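Local coordinates for protein acetaldehyde dehydrogenase (Acetylating) (Geobacillus thermoglucosidasius, PDB 5J78) that probably catalyses the NAD-dependent, reversible conversion of acetaldehyde and coenzyme A to acetyl-CoA, at residues A[209-221]-A[225-239]. Residues are numbered along the deposited sequence; the frame is centred on the assembly and turned at random.
With MG (magnesium ion), chain H.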
loop_
_atom_site.group_PDB
_atom_site.type_symbol
_atom_site.label_atom_id
_atom_site.label_comp_id
_atom_site.label_asym_id
_atom_site.label_seq_id
_atom_site.Cartn_x
_atom_site.Cartn_y
_atom_site.Cartn_z
ATOM N N MET A 209 -7.462 1.570 -14.780
ATOM C CA MET A 209 -6.073 1.979 -14.920
ATOM C C MET A 209 -5.100 0.794 -14.767
ATOM O O MET A 209 -4.057 0.791 -15.402
ATOM C CB MET A 209 -5.726 3.071 -13.904
ATOM C CG MET A 209 -6.286 4.445 -14.247
ATOM S SD MET A 209 -5.527 5.716 -13.238
ATOM C CE MET A 209 -6.411 7.149 -13.860
ATOM N N LYS A 210 -5.455 -0.219 -13.976
ATOM C CA LYS A 210 -4.493 -1.271 -13.629
ATOM C C LYS A 210 -4.777 -2.625 -14.263
ATOM O O LYS A 210 -3.964 -3.533 -14.158
ATOM C CB LYS A 210 -4.438 -1.430 -12.114
ATOM C CG LYS A 210 -3.969 -0.157 -11.399
ATOM C CD LYS A 210 -4.075 -0.311 -9.903
ATOM C CE LYS A 210 -3.355 0.797 -9.172
ATOM N NZ LYS A 210 -3.466 0.654 -7.694
ATOM N N HIS A 211 -5.922 -2.755 -14.921
ATOM C CA HIS A 211 -6.350 -4.041 -15.446
ATOM C C HIS A 211 -5.347 -4.624 -16.453
ATOM O O HIS A 211 -4.722 -3.881 -17.199
ATOM C CB HIS A 211 -7.719 -3.906 -16.110
ATOM C CG HIS A 211 -8.413 -5.213 -16.303
ATOM N ND1 HIS A 211 -8.186 -6.022 -17.396
ATOM C CD2 HIS A 211 -9.308 -5.868 -15.530
ATOM C CE1 HIS A 211 -8.931 -7.108 -17.298
ATOM N NE2 HIS A 211 -9.617 -7.043 -16.170
ATOM N N LYS A 212 -5.203 -5.953 -16.465
ATOM C CA LYS A 212 -4.278 -6.631 -17.380
ATOM C C LYS A 212 -4.503 -6.284 -18.850
ATOM O O LYS A 212 -3.549 -6.194 -19.619
ATOM C CB LYS A 212 -4.364 -8.160 -17.209
ATOM C CG LYS A 212 -5.720 -8.797 -17.551
ATOM C CD LYS A 212 -5.668 -10.330 -17.461
ATOM C CE LYS A 212 -7.066 -10.939 -17.281
ATOM N NZ LYS A 212 -8.084 -10.457 -18.280
ATOM N N LEU A 213 -5.756 -6.096 -19.249
ATOM C CA LEU A 213 -6.060 -5.773 -20.643
ATOM C C LEU A 213 -5.902 -4.296 -21.046
ATOM O O LEU A 213 -5.940 -3.972 -22.236
ATOM C CB LEU A 213 -7.499 -6.214 -20.969
ATOM C CG LEU A 213 -7.756 -7.718 -20.866
ATOM C CD1 LEU A 213 -9.237 -8.015 -21.128
ATOM C CD2 LEU A 213 -6.850 -8.504 -21.824
ATOM N N THR A 214 -5.722 -3.395 -20.087
ATOM C CA THR A 214 -5.536 -1.979 -20.427
ATOM C C THR A 214 -4.101 -1.755 -20.937
ATOM O O THR A 214 -3.144 -2.185 -20.289
ATOM C CB THR A 214 -5.819 -1.084 -19.205
ATOM O OG1 THR A 214 -7.218 -1.118 -18.921
ATOM C CG2 THR A 214 -5.379 0.338 -19.434
ATOM N N ASP A 215 -3.936 -1.082 -22.076
ATOM C CA ASP A 215 -2.606 -0.937 -22.684
ATOM C C ASP A 215 -1.939 0.423 -22.480
ATOM O O ASP A 215 -0.738 0.501 -22.217
ATOM C CB ASP A 215 -2.698 -1.217 -24.176
ATOM C CG ASP A 215 -2.969 -2.656 -24.449
ATOM O OD1 ASP A 215 -2.188 -3.501 -23.947
ATOM O OD2 ASP A 215 -3.992 -2.948 -25.094
ATOM N N VAL A 216 -2.713 1.483 -22.648
ATOM C CA VAL A 216 -2.243 2.852 -22.420
ATOM C C VAL A 216 -3.356 3.654 -21.755
ATOM O O VAL A 216 -4.539 3.484 -22.078
ATOM C CB VAL A 216 -1.802 3.520 -23.724
ATOM C CG1 VAL A 216 -1.299 4.927 -23.465
ATOM C CG2 VAL A 216 -0.681 2.674 -24.391
ATOM N N ILE A 217 -2.967 4.491 -20.802
ATOM C CA ILE A 217 -3.866 5.453 -20.163
ATOM C C ILE A 217 -3.618 6.852 -20.737
ATOM O O ILE A 217 -2.495 7.356 -20.684
ATOM C CB ILE A 217 -3.649 5.520 -18.622
ATOM C CG1 ILE A 217 -3.719 4.134 -17.993
ATOM C CG2 ILE A 217 -4.669 6.521 -17.943
ATOM C CD1 ILE A 217 -3.185 4.073 -16.575
ATOM N N LEU A 218 -4.656 7.463 -21.295
ATOM C CA LEU A 218 -4.667 8.909 -21.556
ATOM C C LEU A 218 -5.359 9.590 -20.394
ATOM O O LEU A 218 -6.574 9.476 -20.241
ATOM C CB LEU A 218 -5.391 9.249 -22.851
ATOM C CG LEU A 218 -4.840 8.716 -24.161
ATOM C CD1 LEU A 218 -5.637 9.335 -25.303
ATOM C CD2 LEU A 218 -3.350 9.031 -24.308
ATOM N N ALA A 219 -4.589 10.313 -19.589
ATOM C CA ALA A 219 -5.100 10.872 -18.351
ATOM C C ALA A 219 -5.202 12.393 -18.449
ATOM O O ALA A 219 -4.226 13.124 -18.231
ATOM C CB ALA A 219 -4.216 10.467 -17.201
ATOM N N THR A 220 -6.389 12.861 -18.808
ATOM C CA THR A 220 -6.667 14.284 -18.832
ATOM C C THR A 220 -7.504 14.624 -17.610
ATOM O O THR A 220 -8.688 14.320 -17.546
ATOM C CB THR A 220 -7.372 14.685 -20.127
ATOM O OG1 THR A 220 -6.634 14.142 -21.228
ATOM C CG2 THR A 220 -7.448 16.215 -20.250
ATOM N N GLY A 221 -6.867 15.255 -16.632
ATOM C CA GLY A 221 -7.510 15.543 -15.358
ATOM C C GLY A 221 -6.578 16.315 -14.455
ATOM O O GLY A 221 -5.534 16.809 -14.906
ATOM N N LEU A 225 -5.123 12.951 -10.324
ATOM C CA LEU A 225 -5.513 11.806 -11.128
ATOM C C LEU A 225 -4.381 11.423 -12.082
ATOM O O LEU A 225 -4.182 10.251 -12.377
ATOM C CB LEU A 225 -6.783 12.106 -11.897
ATOM C CG LEU A 225 -7.157 10.962 -12.817
ATOM C CD1 LEU A 225 -8.625 10.592 -12.657
ATOM C CD2 LEU A 225 -6.797 11.415 -14.236
ATOM N N VAL A 226 -3.635 12.417 -12.543
ATOM C CA VAL A 226 -2.501 12.167 -13.423
ATOM C C VAL A 226 -1.392 11.426 -12.668
ATOM O O VAL A 226 -0.763 10.515 -13.215
ATOM C CB VAL A 226 -1.971 13.484 -14.009
ATOM C CG1 VAL A 226 -0.622 13.281 -14.728
ATOM C CG2 VAL A 226 -3.008 14.072 -14.949
ATOM N N LYS A 227 -1.160 11.821 -11.414
ATOM C CA LYS A 227 -0.173 11.164 -10.576
ATOM C C LYS A 227 -0.589 9.706 -10.417
ATOM O O LYS A 227 0.246 8.804 -10.440
ATOM C CB LYS A 227 -0.047 11.853 -9.203
ATOM C CG LYS A 227 1.206 11.464 -8.382
ATOM C CD LYS A 227 2.510 12.084 -8.969
ATOM C CE LYS A 227 3.774 11.759 -8.123
ATOM N NZ LYS A 227 5.105 12.235 -8.706
ATOM N N ALA A 228 -1.893 9.477 -10.273
ATOM C CA ALA A 228 -2.409 8.112 -10.158
ATOM C C ALA A 228 -2.134 7.305 -11.425
ATOM O O ALA A 228 -1.785 6.115 -11.367
ATOM C CB ALA A 228 -3.883 8.122 -9.870
ATOM N N ALA A 229 -2.303 7.946 -12.572
ATOM C CA ALA A 229 -2.046 7.266 -13.836
ATOM C C ALA A 229 -0.552 6.898 -13.962
ATOM O O ALA A 229 -0.222 5.841 -14.473
ATOM C CB ALA A 229 -2.503 8.140 -15.023
ATOM N N TYR A 230 0.340 7.766 -13.498
ATOM C CA TYR A 230 1.774 7.440 -13.504
ATOM C C TYR A 230 2.198 6.525 -12.331
ATOM O O TYR A 230 3.388 6.216 -12.168
ATOM C CB TYR A 230 2.608 8.726 -13.514
ATOM C CG TYR A 230 2.665 9.343 -14.894
ATOM C CD1 TYR A 230 3.515 8.833 -15.861
ATOM C CD2 TYR A 230 1.837 10.391 -15.245
ATOM C CE1 TYR A 230 3.561 9.369 -17.128
ATOM C CE2 TYR A 230 1.869 10.938 -16.514
ATOM C CZ TYR A 230 2.726 10.425 -17.454
ATOM O OH TYR A 230 2.757 10.966 -18.728
ATOM N N SER A 231 1.217 6.067 -11.556
ATOM C CA SER A 231 1.444 5.169 -10.419
ATOM C C SER A 231 0.777 3.841 -10.674
ATOM O O SER A 231 0.770 2.980 -9.814
ATOM C CB SER A 231 0.887 5.749 -9.119
ATOM O OG SER A 231 1.503 6.976 -8.765
ATOM N N SER A 232 0.184 3.703 -11.856
ATOM C CA SER A 232 -0.708 2.589 -12.160
ATOM C C SER A 232 -0.013 1.298 -12.537
ATOM O O SER A 232 -0.646 0.237 -12.589
ATOM C CB SER A 232 -1.613 2.971 -13.318
ATOM O OG SER A 232 -0.824 3.166 -14.479
ATOM N N GLY A 233 1.275 1.398 -12.849
ATOM C CA GLY A 233 1.999 0.277 -13.407
ATOM C C GLY A 233 1.863 0.189 -14.925
ATOM O O GLY A 233 2.395 -0.747 -15.521
ATOM N N LYS A 234 1.161 1.149 -15.542
ATOM C CA LYS A 234 0.943 1.167 -17.002
ATOM C C LYS A 234 1.572 2.387 -17.667
ATOM O O LYS A 234 1.694 3.426 -17.054
ATOM C CB LYS A 234 -0.547 1.203 -17.367
ATOM C CG LYS A 234 -1.386 0.133 -16.799
ATOM C CD LYS A 234 -1.287 -1.132 -17.599
ATOM C CE LYS A 234 -2.343 -2.109 -17.141
ATOM N NZ LYS A 234 -2.218 -3.362 -17.923
ATOM N N PRO A 235 1.892 2.274 -18.954
ATOM C CA PRO A 235 2.258 3.435 -19.755
ATOM C C PRO A 235 1.123 4.462 -19.778
ATOM O O PRO A 235 -0.050 4.094 -19.989
ATOM C CB PRO A 235 2.516 2.832 -21.145
ATOM C CG PRO A 235 2.746 1.403 -20.902
ATOM C CD PRO A 235 1.884 1.044 -19.754
ATOM N N ALA A 236 1.461 5.725 -19.536
ATOM C CA ALA A 236 0.462 6.806 -19.519
ATOM C C ALA A 236 0.925 8.083 -20.203
ATOM O O ALA A 236 2.098 8.473 -20.128
ATOM C CB ALA A 236 0.069 7.133 -18.095
ATOM N N TYR A 237 -0.032 8.743 -20.845
ATOM C CA TYR A 237 0.136 10.111 -21.294
ATOM C C TYR A 237 -0.728 10.995 -20.426
ATOM O O TYR A 237 -1.966 10.983 -20.524
ATOM C CB TYR A 237 -0.230 10.271 -22.765
ATOM C CG TYR A 237 0.718 9.588 -23.720
ATOM C CD1 TYR A 237 1.865 10.226 -24.164
ATOM C CD2 TYR A 237 0.460 8.307 -24.194
ATOM C CE1 TYR A 237 2.740 9.602 -25.042
ATOM C CE2 TYR A 237 1.325 7.685 -25.069
ATOM C CZ TYR A 237 2.465 8.339 -25.490
ATOM O OH TYR A 237 3.333 7.714 -26.356
ATOM N N GLY A 238 -0.068 11.772 -19.575
ATOM C CA GLY A 238 -0.764 12.662 -18.653
ATOM C C GLY A 238 -0.746 14.094 -19.147
ATOM O O GLY A 238 -0.094 14.412 -20.141
ATOM N N VAL A 239 -1.483 14.957 -18.456
ATOM C CA VAL A 239 -1.389 16.392 -18.637
ATOM C C VAL A 239 -0.911 17.027 -17.350
ATOM O O VAL A 239 -0.751 16.362 -16.335
ATOM C CB VAL A 239 -2.742 17.024 -19.010
ATOM C CG1 VAL A 239 -3.304 16.390 -20.271
ATOM C CG2 VAL A 239 -3.734 16.874 -17.853
HETATM MG MG MG H . -1.958 -5.524 -23.138
HETATM O O HOH W 1 -0.754 -2.311 -13.510
HETATM O O HOH W 2 -1.532 2.752 -7.205
HETATM O O HOH W 3 -1.692 -4.822 -21.189
HETATM O O HOH W 4 -1.861 -6.025 -25.135
#
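A turn about the CB-CG bond of K234 (chi2 -82°), followed by an extended tail, carries the side chain past the carbonyl of M209 and delivers its ammonium into the turn 211-214. There NZ donates to H211 O at 2.7 Å and to T214 O at 2.8 Å, the second bond lying in the carbonyl plane. H211 O also accepts the backbone N of T214, which reaches it from the opposite face to the lysine. The same turn, with D215, borders a magnesium ion: D215 OD1 binds the metal, OD2 accepts the backbone N of I133, and a metal-bound water donates to K212 O and T214 O.

Beyond the turn, strands 216-219 and 236-238 run parallel, with I217 bonded through both its backbone N, to P235 O, and its O, from Y237 N at 2.8 Å. On one face, the CB atoms of A219 and A229 meet at 3.6 Å, and I217 CG2 touches A229 CB, seating helix 223-229 on the sheet. On the other, L218 CD2 packs obliquely on Y237, whose ring edge receives V216 CG1.

In this beta-alpha-beta crossover small side chains admit the helix closely, while a buried lysine, probably charged, is held by two main-chain carbonyls, the D215 carboxylate near but not in contact (OD1 to K234 NZ 6.0 Å).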